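PDB 2QFZ: TBC1 domain family member 22A from Homo sapiens, which may act as a GTPase-activating protein for Rab-family GTPases through its TBC domain, the part contained in this chain. Local coordinates for residues A[80-85]-A[187-192]; A[103-108]-A[133-138]; A[222-227]-A[284-289]; A[229-234]-A[295-300]. All coordinates share one frame; numbering follows the deposited sequence.

Contact 1. Residues A[80-85]-A[187-192]; sequences RKQKEY and IEADTY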
# COMPACT_ATOMS: atom_id res chain seq x y z
N ARG A 80 -12.18 -4.84 21.34
CA ARG A 80 -10.98 -4.89 22.21
C ARG A 80 -9.74 -4.29 21.54
O ARG A 80 -9.00 -3.55 22.18
CB ARG A 80 -10.75 -6.31 22.74
CG ARG A 80 -11.94 -6.71 23.61
CD ARG A 80 -11.69 -7.80 24.52
NE ARG A 80 -12.26 -9.08 24.13
CZ ARG A 80 -13.07 -9.84 24.90
NH1 ARG A 80 -13.47 -11.01 24.47
NH2 ARG A 80 -13.51 -9.42 26.06
N LYS A 81 -9.54 -4.54 20.24
CA LYS A 81 -8.38 -3.93 19.52
C LYS A 81 -8.53 -2.43 19.40
O LYS A 81 -7.58 -1.70 19.53
CB LYS A 81 -8.17 -4.59 18.17
CG LYS A 81 -7.67 -6.01 18.26
CD LYS A 81 -7.30 -6.56 16.91
CE LYS A 81 -6.82 -8.01 16.97
NZ LYS A 81 -6.44 -8.56 15.62
N GLN A 82 -9.75 -1.95 19.17
CA GLN A 82 -9.97 -0.51 19.13
C GLN A 82 -9.66 0.13 20.51
O GLN A 82 -8.96 1.13 20.57
CB GLN A 82 -11.40 -0.19 18.69
CG GLN A 82 -11.63 -0.32 17.17
CD GLN A 82 -13.08 -0.48 16.82
OE1 GLN A 82 -13.94 -0.62 17.70
NE2 GLN A 82 -13.36 -0.49 15.52
N LYS A 83 -10.16 -0.46 21.60
CA LYS A 83 -9.85 0.06 22.93
C LYS A 83 -8.36 0.06 23.20
O LYS A 83 -7.86 0.96 23.85
CB LYS A 83 -10.55 -0.78 24.01
CG LYS A 83 -12.04 -0.55 24.04
CD LYS A 83 -12.71 -1.24 25.20
CE LYS A 83 -14.20 -1.03 25.14
NZ LYS A 83 -14.54 0.43 25.05
N GLU A 84 -7.63 -0.94 22.72
CA GLU A 84 -6.17 -0.98 22.96
C GLU A 84 -5.47 0.23 22.31
O GLU A 84 -4.56 0.82 22.89
CB GLU A 84 -5.59 -2.31 22.45
CG GLU A 84 -4.10 -2.43 22.56
N TYR A 85 -5.94 0.62 21.11
CA TYR A 85 -5.39 1.75 20.42
C TYR A 85 -5.74 3.04 21.15
O TYR A 85 -4.92 3.91 21.29
CB TYR A 85 -5.91 1.81 18.96
CG TYR A 85 -5.42 3.05 18.22
CD1 TYR A 85 -4.11 3.15 17.79
CD2 TYR A 85 -6.27 4.12 17.96
CE1 TYR A 85 -3.65 4.29 17.14
CE2 TYR A 85 -5.81 5.26 17.27
CZ TYR A 85 -4.49 5.33 16.87
OH TYR A 85 -4.00 6.46 16.19
N ILE A 187 -12.53 4.10 12.84
CA ILE A 187 -11.81 4.07 11.59
C ILE A 187 -10.31 4.27 11.78
O ILE A 187 -9.54 3.56 11.16
CB ILE A 187 -12.34 5.11 10.58
CG1 ILE A 187 -13.74 4.73 10.11
CG2 ILE A 187 -11.39 5.23 9.37
CD1 ILE A 187 -14.47 5.85 9.36
N GLU A 188 -9.93 5.22 12.63
CA GLU A 188 -8.54 5.51 12.92
C GLU A 188 -7.83 4.31 13.54
O GLU A 188 -6.68 3.98 13.12
CB GLU A 188 -8.39 6.79 13.79
CG GLU A 188 -6.96 7.03 14.29
CD GLU A 188 -6.78 8.25 15.20
OE1 GLU A 188 -7.64 9.10 15.22
OE2 GLU A 188 -5.73 8.36 15.86
N ALA A 189 -8.50 3.64 14.50
CA ALA A 189 -7.95 2.42 15.12
C ALA A 189 -7.76 1.31 14.09
O ALA A 189 -6.73 0.67 14.04
CB ALA A 189 -8.87 1.88 16.27
N ASP A 190 -8.79 1.07 13.29
CA ASP A 190 -8.76 0.06 12.21
C ASP A 190 -7.59 0.34 11.25
O ASP A 190 -6.81 -0.55 10.89
CB ASP A 190 -10.12 0.07 11.45
CG ASP A 190 -11.32 -0.40 12.33
OD1 ASP A 190 -11.14 -0.76 13.56
OD2 ASP A 190 -12.46 -0.45 11.77
N THR A 191 -7.45 1.60 10.89
CA THR A 191 -6.38 2.05 9.98
C THR A 191 -5.00 1.79 10.59
O THR A 191 -4.09 1.23 9.90
CB THR A 191 -6.57 3.50 9.61
OG1 THR A 191 -7.82 3.64 8.95
CG2 THR A 191 -5.45 4.01 8.66
N TYR A 192 -4.84 2.11 11.87
CA TYR A 192 -3.55 1.83 12.58
C TYR A 192 -3.22 0.34 12.58
O TYR A 192 -2.09 -0.04 12.28
CB TYR A 192 -3.55 2.40 14.02
CG TYR A 192 -2.32 2.06 14.85
CD1 TYR A 192 -1.19 2.90 14.86
CD2 TYR A 192 -2.26 0.89 15.60
CE1 TYR A 192 -0.08 2.58 15.58
CE2 TYR A 192 -1.13 0.57 16.32
CZ TYR A 192 -0.05 1.41 16.31
OH TYR A 192 1.06 1.08 17.05
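Helices 74-91 and 181-200 of the all-helical TBC domain cross here almost at a right angle, 92° between segment axes 9.1 Å apart. The tight spot is Ala189. Its methyl group lets the backbones come close, and CA of Gln82 lies 5.4 Å from CA of Ala189. Gln82 CG rests on Ala189 CB, and the Tyr85 ring passes beside it with CD2 3.7 Å from Ala189 CA. Tyr85 has CG anti to the backbone N (chi1 176°), which sends the ring across to the other helix. Its CE1 lies over one face of the Tyr192 ring, 3.5 Å from CG of Tyr192, with the two planes oblique. At the tip, Tyr85 OH donates to the anti lone pair of Glu188 OE2 at 2.6 Å. Glu188 OE1 forms a salt bridge with Arg132. On another flank Gln82 NE2 gives a nearly straight bond of 3.0 Å to Asp190 OD1, while OD2 of Asp190 pairs with Lys61. By contrast, Arg80 and Lys83 are on the exposed side of their helix and take no part. A phenylalanine in place of Tyr85 would remove the hydroxyl and would probably cost Glu188 a hydrogen bond inside the buried interface. Glu188 has Tyr85 as a neutral donor, Asp190 has Gln82 and Tyr66, and each also has a cation, so both acids probably stay ionised.

Contact 2. Residues A[103-108]-A[133-138]; sequences DTYRQI and ILFIWA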
# COMPACT_ATOMS: atom_id res chain seq x y z
N ASP A 103 11.23 15.84 17.74
CA ASP A 103 11.80 15.77 16.40
C ASP A 103 11.04 14.80 15.48
O ASP A 103 10.96 15.02 14.27
CB ASP A 103 13.28 15.37 16.49
CG ASP A 103 13.96 15.39 15.15
OD1 ASP A 103 13.89 16.45 14.47
OD2 ASP A 103 14.55 14.36 14.75
N THR A 104 10.50 13.72 16.05
CA THR A 104 9.60 12.84 15.32
C THR A 104 8.34 13.59 14.89
O THR A 104 7.90 13.48 13.72
CB THR A 104 9.23 11.59 16.15
OG1 THR A 104 10.42 10.86 16.48
CG2 THR A 104 8.31 10.68 15.39
N TYR A 105 7.75 14.37 15.80
CA TYR A 105 6.51 15.07 15.46
C TYR A 105 6.73 16.18 14.40
O TYR A 105 5.86 16.41 13.55
CB TYR A 105 5.77 15.64 16.69
CG TYR A 105 4.54 16.41 16.25
CD1 TYR A 105 3.47 15.75 15.64
CD2 TYR A 105 4.48 17.79 16.37
CE1 TYR A 105 2.33 16.46 15.20
CE2 TYR A 105 3.34 18.51 15.93
CZ TYR A 105 2.27 17.84 15.35
OH TYR A 105 1.16 18.55 14.91
N ARG A 106 7.87 16.86 14.47
CA ARG A 106 8.17 17.94 13.52
C ARG A 106 8.33 17.38 12.12
O ARG A 106 7.79 17.96 11.17
CB ARG A 106 9.42 18.76 13.90
CG ARG A 106 9.56 20.05 13.06
CD ARG A 106 10.88 20.82 13.31
NE ARG A 106 10.87 22.12 12.61
CZ ARG A 106 11.42 22.36 11.41
NH1 ARG A 106 12.05 21.40 10.74
NH2 ARG A 106 11.33 23.57 10.88
N GLN A 107 9.07 16.27 11.99
CA GLN A 107 9.15 15.59 10.69
C GLN A 107 7.76 15.24 10.13
O GLN A 107 7.47 15.48 8.93
CB GLN A 107 10.04 14.34 10.79
CG GLN A 107 11.55 14.63 10.88
CD GLN A 107 12.38 13.36 10.79
OE1 GLN A 107 12.71 12.89 9.69
NE2 GLN A 107 12.71 12.78 11.95
N ILE A 108 6.87 14.71 10.98
CA ILE A 108 5.52 14.30 10.54
C ILE A 108 4.67 15.52 10.17
O ILE A 108 3.92 15.47 9.19
CB ILE A 108 4.79 13.41 11.61
CG1 ILE A 108 5.53 12.09 11.80
CG2 ILE A 108 3.30 13.21 11.23
CD1 ILE A 108 5.24 11.37 13.16
N ILE A 133 -1.79 8.68 14.04
CA ILE A 133 -1.46 7.26 13.68
C ILE A 133 0.05 7.08 13.47
O ILE A 133 0.66 6.14 13.99
CB ILE A 133 -2.20 6.81 12.37
CG1 ILE A 133 -3.69 6.60 12.62
CG2 ILE A 133 -1.59 5.48 11.80
CD1 ILE A 133 -4.53 6.45 11.32
N LEU A 134 0.64 8.01 12.70
CA LEU A 134 2.05 7.93 12.33
C LEU A 134 2.97 8.18 13.55
O LEU A 134 3.93 7.45 13.79
CB LEU A 134 2.35 8.90 11.14
CG LEU A 134 1.80 8.43 9.79
CD1 LEU A 134 1.80 9.53 8.76
CD2 LEU A 134 2.60 7.21 9.33
N PHE A 135 2.62 9.15 14.38
CA PHE A 135 3.35 9.40 15.64
C PHE A 135 3.31 8.18 16.61
O PHE A 135 4.35 7.78 17.19
CB PHE A 135 2.82 10.68 16.31
CG PHE A 135 3.56 11.08 17.56
CD1 PHE A 135 4.68 11.87 17.49
CD2 PHE A 135 3.13 10.67 18.81
CE1 PHE A 135 5.39 12.22 18.65
CE2 PHE A 135 3.84 11.02 19.97
CZ PHE A 135 4.96 11.80 19.88
N ILE A 136 2.13 7.58 16.79
CA ILE A 136 2.01 6.39 17.66
C ILE A 136 2.79 5.19 17.10
O ILE A 136 3.53 4.50 17.83
CB ILE A 136 0.52 6.03 17.93
CG1 ILE A 136 -0.09 7.04 18.93
CG2 ILE A 136 0.35 4.61 18.49
CD1 ILE A 136 -1.61 6.90 19.08
N TRP A 137 2.65 4.92 15.80
CA TRP A 137 3.44 3.85 15.16
C TRP A 137 4.97 4.02 15.41
O TRP A 137 5.67 3.07 15.75
CB TRP A 137 3.14 3.76 13.65
CG TRP A 137 3.72 2.54 13.11
CD1 TRP A 137 3.12 1.33 13.02
CD2 TRP A 137 5.05 2.38 12.63
NE1 TRP A 137 4.01 0.41 12.49
CE2 TRP A 137 5.20 1.03 12.25
CE3 TRP A 137 6.14 3.26 12.45
CZ2 TRP A 137 6.39 0.53 11.72
CZ3 TRP A 137 7.34 2.74 11.95
CH2 TRP A 137 7.43 1.40 11.59
N ALA A 138 5.45 5.26 15.25
CA ALA A 138 6.87 5.61 15.36
C ALA A 138 7.41 5.41 16.77
O ALA A 138 8.45 4.81 16.94
CB ALA A 138 7.08 7.03 14.92
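Phe135 has CG anti to its backbone N (chi1 -176°), and this swings the ring off the side of helix 124-140 toward helix 102-111. Ile108 has CG1 anti to its carbonyl carbon (chi1 -64°) and a roughly extended chi2, so CD1 is carried forward to the other backbone. Thr104 has CG2 anti to its backbone N, and it is this methyl that enters the contact. The helices run roughly antiparallel, at 144° between segment directions, with axes 10.1 Å apart. Ile108 CD1 ends against the start of Phe135, 3.6 Å from Phe135 N. The same methyl lies at the edge of the Phe135 ring, near its plane. It also faces the side chain of Leu134, with CD1 of Ile108 4.3 Å from CB of Leu134. Tyr105 meets the ring through its CB, 4.0 Å from Phe135 CE1. Further along, the Thr104 methyl meets Ala138, with CG2 of Thr104 3.9 Å from CB of Ala138. Thr104 CG2 also approaches Phe135 CD1 obliquely. The contact is partly buried: Ile108, Leu134 and Ala138 are covered, whereas Thr104, Tyr105 and Phe135 remain partly exposed. Behind it, Leu134 packs on helix 150-162, and Tyr146 from a loop touches Ile108. The Tyr105 hydroxyl is hydrogen-bonded to Glu131, also on helix 124-140. Between the two segments the contact is made by apolar side chains, with the Ile108 methyl also resting on the Phe135 backbone. Apolar packing does the work there; the polar link runs through the partly exposed Tyr105.

Contact 3. Residues A[222-227]-A[284-289]; sequences ELVSRI and VCAAFL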
# COMPACT_ATOMS: atom_id res chain seq x y z
N GLU A 222 18.45 -7.77 -10.60
CA GLU A 222 18.73 -9.16 -11.02
C GLU A 222 17.56 -9.77 -11.81
O GLU A 222 17.76 -10.56 -12.73
CB GLU A 222 19.05 -10.07 -9.84
CG GLU A 222 20.25 -9.62 -8.99
CD GLU A 222 21.56 -9.66 -9.76
OE1 GLU A 222 22.19 -10.75 -9.79
OE2 GLU A 222 21.97 -8.59 -10.32
N LEU A 223 16.34 -9.40 -11.42
CA LEU A 223 15.15 -9.90 -12.09
C LEU A 223 15.04 -9.32 -13.50
O LEU A 223 14.93 -10.06 -14.48
CB LEU A 223 13.92 -9.59 -11.25
CG LEU A 223 12.54 -9.90 -11.77
CD1 LEU A 223 12.43 -11.36 -12.22
CD2 LEU A 223 11.59 -9.57 -10.63
N VAL A 224 15.14 -8.01 -13.63
CA VAL A 224 15.04 -7.37 -14.94
C VAL A 224 16.20 -7.74 -15.91
O VAL A 224 16.00 -7.81 -17.14
CB VAL A 224 14.84 -5.84 -14.82
CG1 VAL A 224 14.93 -5.19 -16.18
CG2 VAL A 224 13.47 -5.55 -14.23
N SER A 225 17.39 -7.99 -15.38
CA SER A 225 18.49 -8.48 -16.21
C SER A 225 18.11 -9.78 -16.89
O SER A 225 18.54 -10.02 -18.01
CB SER A 225 19.77 -8.67 -15.41
OG SER A 225 19.65 -9.70 -14.47
N ARG A 226 17.31 -10.60 -16.19
CA ARG A 226 16.85 -11.91 -16.69
C ARG A 226 15.60 -11.83 -17.58
O ARG A 226 15.48 -12.60 -18.53
CB ARG A 226 16.59 -12.90 -15.53
CG ARG A 226 17.80 -13.26 -14.68
CD ARG A 226 17.43 -14.24 -13.57
N ILE A 227 14.66 -10.93 -17.30
CA ILE A 227 13.42 -10.95 -18.09
C ILE A 227 13.43 -10.03 -19.28
O ILE A 227 12.63 -10.22 -20.22
CB ILE A 227 12.13 -10.70 -17.23
CG1 ILE A 227 12.12 -9.30 -16.62
CG2 ILE A 227 11.99 -11.79 -16.20
CD1 ILE A 227 10.75 -8.65 -16.54
N VAL A 284 5.71 -7.00 -9.51
CA VAL A 284 4.89 -5.90 -9.99
C VAL A 284 5.80 -4.75 -10.46
O VAL A 284 5.53 -4.10 -11.50
CB VAL A 284 3.83 -5.43 -8.92
CG1 VAL A 284 3.08 -4.16 -9.39
CG2 VAL A 284 2.85 -6.56 -8.63
N CYS A 285 6.87 -4.50 -9.70
CA CYS A 285 7.84 -3.48 -10.09
C CYS A 285 8.53 -3.82 -11.44
O CYS A 285 8.74 -2.94 -12.28
CB CYS A 285 8.87 -3.24 -8.97
SG CYS A 285 8.23 -2.20 -7.58
N ALA A 286 8.86 -5.08 -11.62
CA ALA A 286 9.50 -5.57 -12.86
C ALA A 286 8.57 -5.41 -14.06
O ALA A 286 8.99 -4.90 -15.11
CB ALA A 286 9.96 -7.01 -12.68
N ALA A 287 7.30 -5.80 -13.88
CA ALA A 287 6.25 -5.59 -14.89
C ALA A 287 5.95 -4.10 -15.16
O ALA A 287 5.69 -3.69 -16.31
CB ALA A 287 4.99 -6.36 -14.52
N PHE A 288 6.02 -3.28 -14.13
CA PHE A 288 5.78 -1.85 -14.29
C PHE A 288 6.86 -1.22 -15.18
O PHE A 288 6.57 -0.44 -16.10
CB PHE A 288 5.73 -1.19 -12.91
CG PHE A 288 5.22 0.19 -12.90
CD1 PHE A 288 3.95 0.49 -13.38
CD2 PHE A 288 5.99 1.21 -12.38
CE1 PHE A 288 3.45 1.80 -13.33
CE2 PHE A 288 5.49 2.53 -12.32
CZ PHE A 288 4.24 2.82 -12.80
N LEU A 289 8.11 -1.59 -14.93
CA LEU A 289 9.21 -1.11 -15.74
C LEU A 289 9.09 -1.52 -17.24
O LEU A 289 9.20 -0.67 -18.14
CB LEU A 289 10.55 -1.56 -15.12
CG LEU A 289 11.83 -0.95 -15.68
CD1 LEU A 289 11.88 0.55 -15.58
CD2 LEU A 289 13.00 -1.59 -14.94
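Two helices of the all-helical TBC fold, 211-227 and 276-291, pack here at a crossing angle of -50°, with segment axes 10.1 Å apart. Ala286 is the centre of the contact. Its CB points toward helix 211-227 and is met by three side chains: Leu223, Val224 and Ile227. Leu223 has CG anti to its backbone N (chi1 175°), and its CD2 branch makes the closest approach, 3.7 Å from Ala286 CB. Val224 stands on the next position of the helix. Its CG1 is anti to the backbone N, so CG2 is the branch that reaches across. That one methyl serves two partners: it touches Ala286 CB, and it lies 4.1 Å from CD2 of Leu289. The Val224 and Leu289 side chains cross at about a right angle and meet methyl to methyl. Leu289 also has CG anti to its backbone N, with chi1 -169°. Ile227 comes from one helical turn beyond Leu223. Its side chain sets off toward the partner helix, and CD1 is the atom that arrives. All the touching groups are carbon, and all but Ile227 are buried. Around them, Tyr242 touches Val224, Phe245 and Trp249 touch Leu289, and Leu332 of helix 319-335 lies against Ile227. The contact therefore joins two helices within a larger apolar cluster formed with helices 242-251 and 319-335. At its looser end, Ile227 CD1 stops 4.3 Å from Ala286 CB.

Contact 4. Residues A[229-234]-A[295-300]; sequences EQVHRH and EILEEK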
# COMPACT_ATOMS: atom_id res chain seq x y z
N GLU A 229 16.61 -8.06 -20.87
CA GLU A 229 18.00 -7.72 -20.83
C GLU A 229 18.22 -6.49 -21.68
O GLU A 229 19.14 -5.73 -21.42
CB GLU A 229 18.85 -8.91 -21.32
N GLN A 230 17.37 -6.26 -22.67
CA GLN A 230 17.48 -5.06 -23.50
C GLN A 230 17.17 -3.78 -22.70
O GLN A 230 17.96 -2.83 -22.72
CB GLN A 230 16.57 -5.18 -24.73
CG GLN A 230 16.91 -4.20 -25.82
CD GLN A 230 15.98 -4.29 -27.02
OE1 GLN A 230 15.09 -5.16 -27.10
NE2 GLN A 230 16.17 -3.38 -27.96
N VAL A 231 16.08 -3.76 -21.94
CA VAL A 231 15.82 -2.65 -21.00
C VAL A 231 16.99 -2.49 -19.98
O VAL A 231 17.50 -1.42 -19.78
CB VAL A 231 14.45 -2.82 -20.30
CG1 VAL A 231 14.31 -1.84 -19.14
CG2 VAL A 231 13.29 -2.65 -21.32
N HIS A 232 17.42 -3.60 -19.37
CA HIS A 232 18.58 -3.60 -18.44
C HIS A 232 19.87 -2.91 -18.93
O HIS A 232 20.48 -2.13 -18.18
CB HIS A 232 18.90 -5.04 -18.03
CG HIS A 232 20.02 -5.14 -17.06
ND1 HIS A 232 19.95 -4.61 -15.79
CD2 HIS A 232 21.25 -5.70 -17.17
CE1 HIS A 232 21.09 -4.85 -15.15
NE2 HIS A 232 21.89 -5.51 -15.97
N ARG A 233 20.26 -3.18 -20.19
CA ARG A 233 21.45 -2.63 -20.81
C ARG A 233 21.29 -1.20 -21.28
O ARG A 233 22.24 -0.42 -21.21
CB ARG A 233 21.90 -3.50 -21.99
CG ARG A 233 22.21 -4.91 -21.60
CD ARG A 233 22.91 -5.67 -22.70
NE ARG A 233 23.29 -6.98 -22.20
CZ ARG A 233 23.98 -7.90 -22.89
NH1 ARG A 233 24.38 -7.66 -24.13
NH2 ARG A 233 24.27 -9.07 -22.31
N HIS A 234 20.11 -0.85 -21.76
CA HIS A 234 19.82 0.52 -22.08
C HIS A 234 19.95 1.42 -20.81
O HIS A 234 20.51 2.54 -20.87
CB HIS A 234 18.43 0.59 -22.73
CG HIS A 234 18.01 1.95 -23.16
ND1 HIS A 234 18.34 2.48 -24.40
CD2 HIS A 234 17.27 2.90 -22.54
CE1 HIS A 234 17.82 3.69 -24.51
NE2 HIS A 234 17.17 3.97 -23.39
N GLU A 295 8.99 3.28 -24.83
CA GLU A 295 9.40 4.63 -24.48
C GLU A 295 10.80 4.73 -23.78
O GLU A 295 11.49 5.72 -23.97
CB GLU A 295 8.35 5.29 -23.59
CG GLU A 295 6.99 5.51 -24.28
CD GLU A 295 5.95 4.42 -24.03
OE1 GLU A 295 6.30 3.21 -23.97
OE2 GLU A 295 4.75 4.79 -23.90
N ILE A 296 11.19 3.72 -22.98
CA ILE A 296 12.52 3.64 -22.37
C ILE A 296 13.63 3.50 -23.42
O ILE A 296 14.58 4.26 -23.43
CB ILE A 296 12.64 2.41 -21.37
CG1 ILE A 296 11.86 2.66 -20.09
CG2 ILE A 296 14.12 2.09 -21.01
CD1 ILE A 296 11.69 1.38 -19.21
N LEU A 297 13.50 2.51 -24.27
CA LEU A 297 14.45 2.22 -25.33
C LEU A 297 14.59 3.31 -26.43
O LEU A 297 15.62 3.38 -27.10
CB LEU A 297 14.10 0.89 -25.95
CG LEU A 297 14.28 -0.33 -25.01
CD1 LEU A 297 13.49 -1.57 -25.55
CD2 LEU A 297 15.73 -0.65 -24.85
N GLU A 298 13.57 4.16 -26.59
CA GLU A 298 13.59 5.29 -27.50
C GLU A 298 14.23 6.52 -26.87
O GLU A 298 14.68 7.44 -27.58
CB GLU A 298 12.17 5.67 -27.91
N GLU A 299 14.27 6.55 -25.53
CA GLU A 299 14.85 7.66 -24.79
C GLU A 299 16.36 7.48 -24.65
O GLU A 299 16.83 6.51 -24.08
CB GLU A 299 14.19 7.78 -23.41
CG GLU A 299 14.62 8.97 -22.65
CD GLU A 299 14.38 10.25 -23.40
OE1 GLU A 299 13.21 10.71 -23.41
OE2 GLU A 299 15.35 10.79 -23.98
N LYS A 300 17.12 8.45 -25.16
CA LYS A 300 18.59 8.41 -25.16
C LYS A 300 19.27 9.55 -24.42
O LYS A 300 20.48 9.56 -24.32
CB LYS A 300 19.09 8.37 -26.61
CG LYS A 300 18.65 7.14 -27.31
CD LYS A 300 18.83 7.21 -28.81
CE LYS A 300 18.63 5.81 -29.40
NZ LYS A 300 17.59 5.04 -28.65
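The His234 ring lies against the C-terminal part of helix 293-298. One face rests on Leu297, whose CA sits 3.8 Å from the ring centroid and almost on the ring normal, a CH-pi contact. At the ring edge, NE2 of His234 gives a weak, bent hydrogen bond of 2.7 Å to Glu299 O. NE2 also lies 2.6 Å from Ile296 O, but the angle there is too poor for a bond. The Leu297 side chain crosses His234 obliquely, its CD2 3.6 Å from His234 CB. CD1 and CD2 of Leu297 also touch the Gln230 chain, whose OE1 is held by Arg293. Val231 CG1 meets Ile296 CD1 at 4.2 Å. An alanine at His234 would remove the imidazole and would probably lose both the weak bond to Glu299 O and the flat surface over Leu297. His234 CG is anti to its backbone N (chi1 -178°), directing the ring across the interface. Farther out, Leu305 of helix 302-309 touches the His234 side chain, and the ring of His238, just past helix 229-237, meets its ring. The arrangement joins helix 229-237 to helix 293-298 and the residues that follow, within the all-helical fold of the TBC domain.

Overall arrangement
The four contacts form two groups in one all-helical TBC domain. Contacts 1 and 2 have centres about 17 Å apart and touch directly: Tyr85 OH lies 3.6 Å from Ile133 CG1, and Tyr192 packs on Ile136. Contact 2 is nested within the loop that contact 1 closes, and helix 124-140 serves both. Contacts 3 and 4 are closer still, with centres about 13 Å apart. Their segments alternate along the chain, and Leu289 O lies 3.4 Å from Ile296 CD1. The groups are well separated: contacts 1 and 3 have centres about 37 Å apart and lie on opposite sides of the chain's centre.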